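Local coordinates for ankyrin-repeat protein (Cryptosporidium parvum, PDB 2W4S), which probably binds RNA through its helical PHAX-type RNA-binding domain, the part of this longer ankyrin-repeat protein present here, at residues M6-L18 / I30-Y42. Sequence-based numbering, arbitrary orientation.
Sequences MESIVLNTIVTGL and IKTIGSQRSLQLY
In this all-helical PHAX-type RNA-binding domain, helix 6-18 packs across the kinked middle of helix 24-50 through a mainly apolar seam, in which Y42 is a knob filling the hole formed by T13, I14, G17 and L18. The axes of the two segments cross at 61° and approach to 9.8 Å. With CG anti to its backbone N (chi1 168°), Y42 sends its ring in among these four. L18 CD2 meets the edge of that ring near its plane, 4.0 Å from Y42 CD1, while T13 CG2 and I14 CG1 approach obliquely. The slender CG1-CD1 arm of I14 runs past Y42 CB and sets CD1 3.7 Å from S38 CB. V10 turns its beta carbon toward helix 24-50, and its branches divide the work: CG1 lies 3.8 Å from L39 CG, and CG2 rests against S35 CB, where a small residue suits the close backbones. At the far end I30 extends CD1 to 3.5 Å from L11 CA; E7 CG rests beside S35 CB, and its carboxylate end slides past I30 CG2. The hydroxyl of S38 turns back to its own helix and bonds to G34 O, which also accepts from S38 N. Y42 OH hydrogen-bonds to Y42 OH of the second subunit, placing this end of the seam at the dimer interface. Because G17 has no side chain, Y42 OH can come within 3.2 Å of G17 CA, and one water bridges Y42 OH and G17 O.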
ATOM      1  N   MET C   6      -9.733  -8.839   5.234  1.00 49.26           N
ATOM      2  CA  MET C   6      -8.747  -8.477   4.225  1.00 48.11           C
ATOM      3  C   MET C   6      -9.180  -7.197   3.524  1.00 47.08           C
ATOM      4  O   MET C   6      -8.356  -6.474   2.959  1.00 47.04           O
ATOM      5  CB  MET C   6      -8.592  -9.608   3.196  1.00 48.62           C
ATOM      6  CG  MET C   6      -7.637  -9.323   2.007  1.00 49.42           C
ATOM      7  SD  MET C   6      -6.070  -8.544   2.480  1.00 52.00           S
ATOM      8  CE  MET C   6      -4.883  -9.474   1.513  1.00 51.05           C
ATOM      9  N   GLU C   7     -10.474  -6.911   3.560  1.00 45.54           N
ATOM     10  CA  GLU C   7     -10.962  -5.711   2.923  1.00 44.51           C
ATOM     11  C   GLU C   7     -10.844  -4.504   3.833  1.00 42.98           C
ATOM     12  O   GLU C   7     -10.606  -3.410   3.339  1.00 43.35           O
ATOM     13  CB  GLU C   7     -12.377  -5.894   2.376  1.00 44.58           C
ATOM     14  CG  GLU C   7     -12.440  -6.854   1.182  1.00 45.47           C
ATOM     15  CD  GLU C   7     -13.850  -7.054   0.674  1.00 46.19           C
ATOM     16  OE1 GLU C   7     -14.772  -7.081   1.526  1.00 48.76           O
ATOM     17  OE2 GLU C   7     -14.043  -7.185  -0.569  1.00 47.96           O
ATOM     18  N   SER C   8     -10.994  -4.699   5.144  1.00 40.96           N
ATOM     19  CA  SER C   8     -10.704  -3.641   6.117  1.00 39.41           C
ATOM     20  C   SER C   8      -9.257  -3.179   5.961  1.00 37.86           C
ATOM     21  O   SER C   8      -8.954  -1.983   6.015  1.00 38.04           O
ATOM     22  CB  SER C   8     -10.884  -4.140   7.558  1.00 39.45           C
ATOM     23  OG  SER C   8     -12.173  -4.666   7.761  1.00 40.28           O
ATOM     24  N   ILE C   9      -8.377  -4.147   5.765  1.00 35.49           N
ATOM     25  CA  ILE C   9      -6.954  -3.909   5.686  1.00 33.30           C
ATOM     26  C   ILE C   9      -6.590  -3.218   4.387  1.00 32.23           C
ATOM     27  O   ILE C   9      -5.838  -2.239   4.388  1.00 32.35           O
ATOM     28  CB  ILE C   9      -6.194  -5.224   5.908  1.00 33.25           C
ATOM     29  CG1 ILE C   9      -6.439  -5.688   7.348  1.00 31.96           C
ATOM     30  CG2 ILE C   9      -4.718  -5.043   5.663  1.00 32.48           C
ATOM     31  CD1 ILE C   9      -6.469  -7.155   7.521  1.00 30.40           C
ATOM     32  N   VAL C  10      -7.142  -3.700   3.281  1.00 30.78           N
ATOM     33  CA  VAL C  10      -6.919  -3.046   2.000  1.00 29.31           C
ATOM     34  C   VAL C  10      -7.449  -1.607   2.082  1.00 28.72           C
ATOM     35  O   VAL C  10      -6.748  -0.661   1.712  1.00 28.29           O
ATOM     36  CB  VAL C  10      -7.527  -3.871   0.847  1.00 29.26           C
ATOM     37  CG1 VAL C  10      -7.381  -3.165  -0.487  1.00 27.35           C
ATOM     38  CG2 VAL C  10      -6.837  -5.227   0.786  1.00 29.24           C
ATOM     39  N   LEU C  11      -8.650  -1.464   2.638  1.00 27.89           N
ATOM     40  CA  LEU C  11      -9.279  -0.178   2.880  1.00 28.07           C
ATOM     41  C   LEU C  11      -8.370   0.824   3.534  1.00 28.09           C
ATOM     42  O   LEU C  11      -8.150   1.905   2.964  1.00 28.63           O
ATOM     43  CB  LEU C  11     -10.542  -0.340   3.738  1.00 28.26           C
ATOM     44  CG  LEU C  11     -11.335   0.912   4.135  1.00 28.70           C
ATOM     45  CD1 LEU C  11     -11.700   1.725   2.922  1.00 29.24           C
ATOM     46  CD2 LEU C  11     -12.586   0.503   4.880  1.00 29.25           C
ATOM     47  N   ASN C  12      -7.865   0.467   4.722  1.00 27.51           N
ATOM     48  CA  ASN C  12      -6.958   1.313   5.495  1.00 27.49           C
ATOM     49  C   ASN C  12      -5.625   1.542   4.820  1.00 27.99           C
ATOM     50  O   ASN C  12      -5.127   2.659   4.828  1.00 29.15           O
ATOM     51  CB  ASN C  12      -6.717   0.757   6.911  1.00 26.58           C
ATOM     52  CG  ASN C  12      -7.966   0.758   7.753  1.00 25.32           C
ATOM     53  OD1 ASN C  12      -8.974   1.355   7.384  1.00 26.38           O
ATOM     54  ND2 ASN C  12      -7.919   0.076   8.879  1.00 22.54           N
ATOM     55  N   THR C  13      -5.027   0.498   4.258  1.00 28.08           N
ATOM     56  CA  THR C  13      -3.805   0.691   3.497  1.00 28.53           C
ATOM     57  C   THR C  13      -3.993   1.759   2.414  1.00 28.90           C
ATOM     58  O   THR C  13      -3.182   2.689   2.317  1.00 28.53           O
ATOM     59  CB  THR C  13      -3.360  -0.604   2.852  1.00 28.79           C
ATOM     60  OG1 THR C  13      -3.004  -1.529   3.881  1.00 30.33           O
ATOM     61  CG2 THR C  13      -2.161  -0.379   1.910  1.00 27.67           C
ATOM     62  N   ILE C  14      -5.041   1.621   1.596  1.00 28.73           N
ATOM     63  CA  ILE C  14      -5.263   2.565   0.507  1.00 29.87           C
ATOM     64  C   ILE C  14      -5.568   3.950   1.102  1.00 30.76           C
ATOM     65  O   ILE C  14      -5.029   4.971   0.649  1.00 30.11           O
ATOM     66  CB  ILE C  14      -6.417   2.092  -0.434  1.00 30.54           C
ATOM     67  CG1 ILE C  14      -6.091   0.692  -1.011  1.00 30.87           C
ATOM     68  CG2 ILE C  14      -6.692   3.102  -1.519  1.00 27.94           C
ATOM     69  CD1 ILE C  14      -7.096   0.166  -1.986  1.00 29.85           C
ATOM     70  N   VAL C  15      -6.419   3.973   2.133  1.00 31.30           N
ATOM     71  CA  VAL C  15      -6.795   5.232   2.773  1.00 31.71           C
ATOM     72  C   VAL C  15      -5.567   5.988   3.290  1.00 31.85           C
ATOM     73  O   VAL C  15      -5.415   7.181   3.006  1.00 32.62           O
ATOM     74  CB  VAL C  15      -7.862   5.033   3.893  1.00 32.29           C
ATOM     75  CG1 VAL C  15      -7.960   6.254   4.788  1.00 30.88           C
ATOM     76  CG2 VAL C  15      -9.233   4.725   3.281  1.00 32.54           C
ATOM     77  N   THR C  16      -4.689   5.293   4.024  1.00 31.19           N
ATOM     78  CA  THR C  16      -3.451   5.880   4.517  1.00 30.08           C
ATOM     79  C   THR C  16      -2.502   6.249   3.375  1.00 30.67           C
ATOM     80  O   THR C  16      -1.879   7.296   3.391  1.00 30.72           O
ATOM     81  CB  THR C  16      -2.734   4.923   5.485  1.00 30.62           C
ATOM     82  OG1 THR C  16      -3.540   4.718   6.652  1.00 28.75           O
ATOM     83  CG2 THR C  16      -1.352   5.476   5.901  1.00 28.09           C
ATOM     84  N   GLY C  17      -2.395   5.382   2.385  1.00 31.00           N
ATOM     85  CA  GLY C  17      -1.517   5.626   1.266  1.00 32.44           C
ATOM     86  C   GLY C  17      -1.885   6.823   0.414  1.00 33.14           C
ATOM     87  O   GLY C  17      -0.998   7.498  -0.097  1.00 33.61           O
ATOM     88  N   LEU C  18      -3.180   7.091   0.251  1.00 33.86           N
ATOM     89  CA  LEU C  18      -3.635   8.268  -0.497  1.00 34.41           C
ATOM     90  C   LEU C  18      -3.877   9.539   0.342  1.00 35.97           C
ATOM     91  O   LEU C  18      -4.129  10.606  -0.225  1.00 35.46           O
ATOM     92  CB  LEU C  18      -4.911   7.944  -1.260  1.00 33.62           C
ATOM     93  CG  LEU C  18      -4.906   6.710  -2.158  1.00 32.63           C
ATOM     94  CD1 LEU C  18      -6.340   6.479  -2.576  1.00 30.70           C
ATOM     95  CD2 LEU C  18      -3.933   6.858  -3.368  1.00 28.77           C
ATOM     96  N   ILE C  30     -13.780  -0.441  -3.233  1.00 36.63           N
ATOM     97  CA  ILE C  30     -13.588  -1.843  -2.819  1.00 36.60           C
ATOM     98  C   ILE C  30     -14.865  -2.670  -2.991  1.00 37.05           C
ATOM     99  O   ILE C  30     -14.812  -3.783  -3.532  1.00 36.83           O
ATOM    100  CB  ILE C  30     -13.053  -1.938  -1.380  1.00 36.66           C
ATOM    101  CG1 ILE C  30     -11.580  -1.507  -1.349  1.00 36.08           C
ATOM    102  CG2 ILE C  30     -13.216  -3.345  -0.817  1.00 36.04           C
ATOM    103  CD1 ILE C  30     -11.067  -1.151   0.024  1.00 35.91           C
ATOM    104  N   LYS C  31     -16.002  -2.113  -2.558  1.00 37.13           N
ATOM    105  CA  LYS C  31     -17.301  -2.767  -2.713  1.00 37.70           C
ATOM    106  C   LYS C  31     -17.612  -3.037  -4.183  1.00 37.09           C
ATOM    107  O   LYS C  31     -18.192  -4.076  -4.520  1.00 37.59           O
ATOM    108  CB  LYS C  31     -18.428  -1.935  -2.083  1.00 37.77           C
ATOM    109  CG  LYS C  31     -18.644  -2.201  -0.592  1.00 39.68           C
ATOM    110  CD  LYS C  31     -19.637  -1.210   0.055  1.00 39.68           C
ATOM    111  CE  LYS C  31     -19.259  -0.956   1.543  1.00 42.23           C
ATOM    112  NZ  LYS C  31     -19.770   0.361   2.064  1.00 43.12           N
ATOM    113  N   THR C  32     -17.209  -2.117  -5.054  1.00 36.15           N
ATOM    114  CA  THR C  32     -17.448  -2.246  -6.491  1.00 35.15           C
ATOM    115  C   THR C  32     -16.447  -3.124  -7.281  1.00 35.22           C
ATOM    116  O   THR C  32     -16.869  -4.039  -8.011  1.00 34.31           O
ATOM    117  CB  THR C  32     -17.532  -0.873  -7.140  1.00 35.00           C
ATOM    118  OG1 THR C  32     -18.510  -0.091  -6.443  1.00 35.54           O
ATOM    119  CG2 THR C  32     -17.924  -1.003  -8.610  1.00 34.39           C
ATOM    120  N   ILE C  33     -15.139  -2.844  -7.183  1.00 34.93           N
ATOM    121  CA  ILE C  33     -14.166  -3.654  -7.956  1.00 34.52           C
ATOM    122  C   ILE C  33     -13.444  -4.773  -7.178  1.00 34.36           C
ATOM    123  O   ILE C  33     -12.696  -5.534  -7.789  1.00 34.37           O
ATOM    124  CB  ILE C  33     -13.151  -2.784  -8.740  1.00 34.83           C
ATOM    125  CG1 ILE C  33     -12.203  -2.025  -7.784  1.00 35.18           C
ATOM    126  CG2 ILE C  33     -13.891  -1.816  -9.682  1.00 35.33           C
ATOM    127  CD1 ILE C  33     -11.369  -0.943  -8.461  1.00 34.17           C
ATOM    128  N   GLY C  34     -13.679  -4.889  -5.863  1.00 33.89           N
ATOM    129  CA  GLY C  34     -12.963  -5.879  -5.030  1.00 35.17           C
ATOM    130  C   GLY C  34     -11.607  -5.387  -4.494  1.00 36.29           C
ATOM    131  O   GLY C  34     -11.000  -4.466  -5.063  1.00 36.32           O
ATOM    132  N   SER C  35     -11.121  -5.982  -3.404  1.00 36.78           N
ATOM    133  CA  SER C  35      -9.874  -5.507  -2.788  1.00 37.79           C
ATOM    134  C   SER C  35      -8.660  -5.761  -3.673  1.00 38.09           C
ATOM    135  O   SER C  35      -7.703  -4.988  -3.665  1.00 37.84           O
ATOM    136  CB  SER C  35      -9.665  -6.077  -1.378  1.00 37.75           C
ATOM    137  OG  SER C  35      -9.563  -7.475  -1.405  1.00 37.98           O
ATOM    138  N   GLN C  36      -8.741  -6.830  -4.454  1.00 38.58           N
ATOM    139  CA  GLN C  36      -7.735  -7.157  -5.440  1.00 39.26           C
ATOM    140  C   GLN C  36      -7.528  -6.041  -6.474  1.00 39.62           C
ATOM    141  O   GLN C  36      -6.417  -5.556  -6.613  1.00 40.50           O
ATOM    142  CB  GLN C  36      -8.077  -8.487  -6.101  1.00 39.92           C
ATOM    143  CG  GLN C  36      -6.902  -9.229  -6.694  1.00 41.51           C
ATOM    144  CD  GLN C  36      -7.183 -10.716  -6.832  1.00 43.77           C
ATOM    145  OE1 GLN C  36      -7.209 -11.454  -5.842  1.00 44.22           O
ATOM    146  NE2 GLN C  36      -7.394 -11.163  -8.064  1.00 45.13           N
ATOM    147  N   ARG C  37      -8.564  -5.607  -7.188  1.00 39.89           N
ATOM    148  CA  ARG C  37      -8.374  -4.572  -8.232  1.00 39.98           C
ATOM    149  C   ARG C  37      -8.083  -3.187  -7.629  1.00 38.91           C
ATOM    150  O   ARG C  37      -7.331  -2.397  -8.208  1.00 38.55           O
ATOM    151  CB  ARG C  37      -9.556  -4.537  -9.239  1.00 39.92           C
ATOM    152  CG  ARG C  37      -9.712  -5.837 -10.080  1.00 40.85           C
ATOM    153  CD  ARG C  37     -11.049  -5.895 -10.826  1.00 42.71           C
ATOM    154  NE  ARG C  37     -10.955  -5.524 -12.249  1.00 48.06           N
ATOM    155  CZ  ARG C  37     -11.114  -6.386 -13.263  1.00 50.21           C
ATOM    156  NH1 ARG C  37     -11.388  -7.674 -13.024  1.00 50.92           N
ATOM    157  NH2 ARG C  37     -11.008  -5.968 -14.525  1.00 50.60           N
ATOM    158  N   SER C  38      -8.677  -2.914  -6.466  1.00 38.36           N
ATOM    159  CA  SER C  38      -8.380  -1.727  -5.663  1.00 37.99           C
ATOM    160  C   SER C  38      -6.875  -1.560  -5.346  1.00 38.66           C
ATOM    161  O   SER C  38      -6.312  -0.475  -5.533  1.00 38.38           O
ATOM    162  CB  SER C  38      -9.162  -1.789  -4.369  1.00 37.53           C
ATOM    163  OG  SER C  38     -10.528  -1.581  -4.625  1.00 37.16           O
ATOM    164  N   LEU C  39      -6.229  -2.637  -4.894  1.00 38.74           N
ATOM    165  CA  LEU C  39      -4.804  -2.585  -4.586  1.00 39.30           C
ATOM    166  C   LEU C  39      -3.959  -2.310  -5.817  1.00 39.02           C
ATOM    167  O   LEU C  39      -3.021  -1.508  -5.754  1.00 39.19           O
ATOM    168  CB  LEU C  39      -4.319  -3.855  -3.871  1.00 39.70           C
ATOM    169  CG  LEU C  39      -4.121  -3.852  -2.350  1.00 40.68           C
ATOM    170  CD1 LEU C  39      -3.485  -5.167  -1.906  1.00 41.74           C
ATOM    171  CD2 LEU C  39      -3.264  -2.679  -1.872  1.00 39.98           C
ATOM    172  N   GLN C  40      -4.302  -2.957  -6.928  1.00 38.82           N
ATOM    173  CA  GLN C  40      -3.663  -2.700  -8.240  1.00 39.26           C
ATOM    174  C   GLN C  40      -3.769  -1.247  -8.662  1.00 37.91           C
ATOM    175  O   GLN C  40      -2.830  -0.711  -9.251  1.00 38.38           O
ATOM    176  CB  GLN C  40      -4.248  -3.572  -9.353  1.00 38.69           C
ATOM    177  CG  GLN C  40      -3.727  -5.000  -9.390  1.00 40.81           C
ATOM    178  CD  GLN C  40      -4.369  -5.858 -10.504  1.00 42.45           C
ATOM    179  OE1 GLN C  40      -4.634  -7.061 -10.321  1.00 45.96           O
ATOM    180  NE2 GLN C  40      -4.621  -5.235 -11.660  1.00 46.88           N
ATOM    181  N   LEU C  41      -4.905  -0.618  -8.369  1.00 36.70           N
ATOM    182  CA  LEU C  41      -5.096   0.812  -8.654  1.00 35.43           C
ATOM    183  C   LEU C  41      -4.178   1.700  -7.763  1.00 34.80           C
ATOM    184  O   LEU C  41      -3.615   2.704  -8.221  1.00 34.17           O
ATOM    185  CB  LEU C  41      -6.567   1.163  -8.439  1.00 35.12           C
ATOM    186  CG  LEU C  41      -7.315   2.243  -9.205  1.00 35.96           C
ATOM    187  CD1 LEU C  41      -7.171   2.098 -10.735  1.00 37.22           C
ATOM    188  CD2 LEU C  41      -8.758   2.124  -8.806  1.00 34.81           C
ATOM    189  N   TYR C  42      -4.054   1.316  -6.489  1.00 33.43           N
ATOM    190  CA  TYR C  42      -3.241   2.042  -5.509  1.00 32.33           C
ATOM    191  C   TYR C  42      -1.784   1.951  -5.931  1.00 32.21           C
ATOM    192  O   TYR C  42      -1.076   2.957  -6.009  1.00 30.84           O
ATOM    193  CB  TYR C  42      -3.475   1.473  -4.105  1.00 30.93           C
ATOM    194  CG  TYR C  42      -2.492   1.950  -3.071  1.00 29.78           C
ATOM    195  CD1 TYR C  42      -2.285   3.299  -2.872  1.00 28.48           C
ATOM    196  CD2 TYR C  42      -1.775   1.050  -2.289  1.00 28.95           C
ATOM    197  CE1 TYR C  42      -1.385   3.749  -1.951  1.00 28.82           C
ATOM    198  CE2 TYR C  42      -0.849   1.497  -1.328  1.00 28.58           C
ATOM    199  CZ  TYR C  42      -0.668   2.848  -1.172  1.00 28.49           C
ATOM    200  OH  TYR C  42       0.198   3.344  -0.250  1.00 27.44           O
TER
HETATM  201  O   HOH W   1       1.262   5.678  -0.768  1.00 29.02           O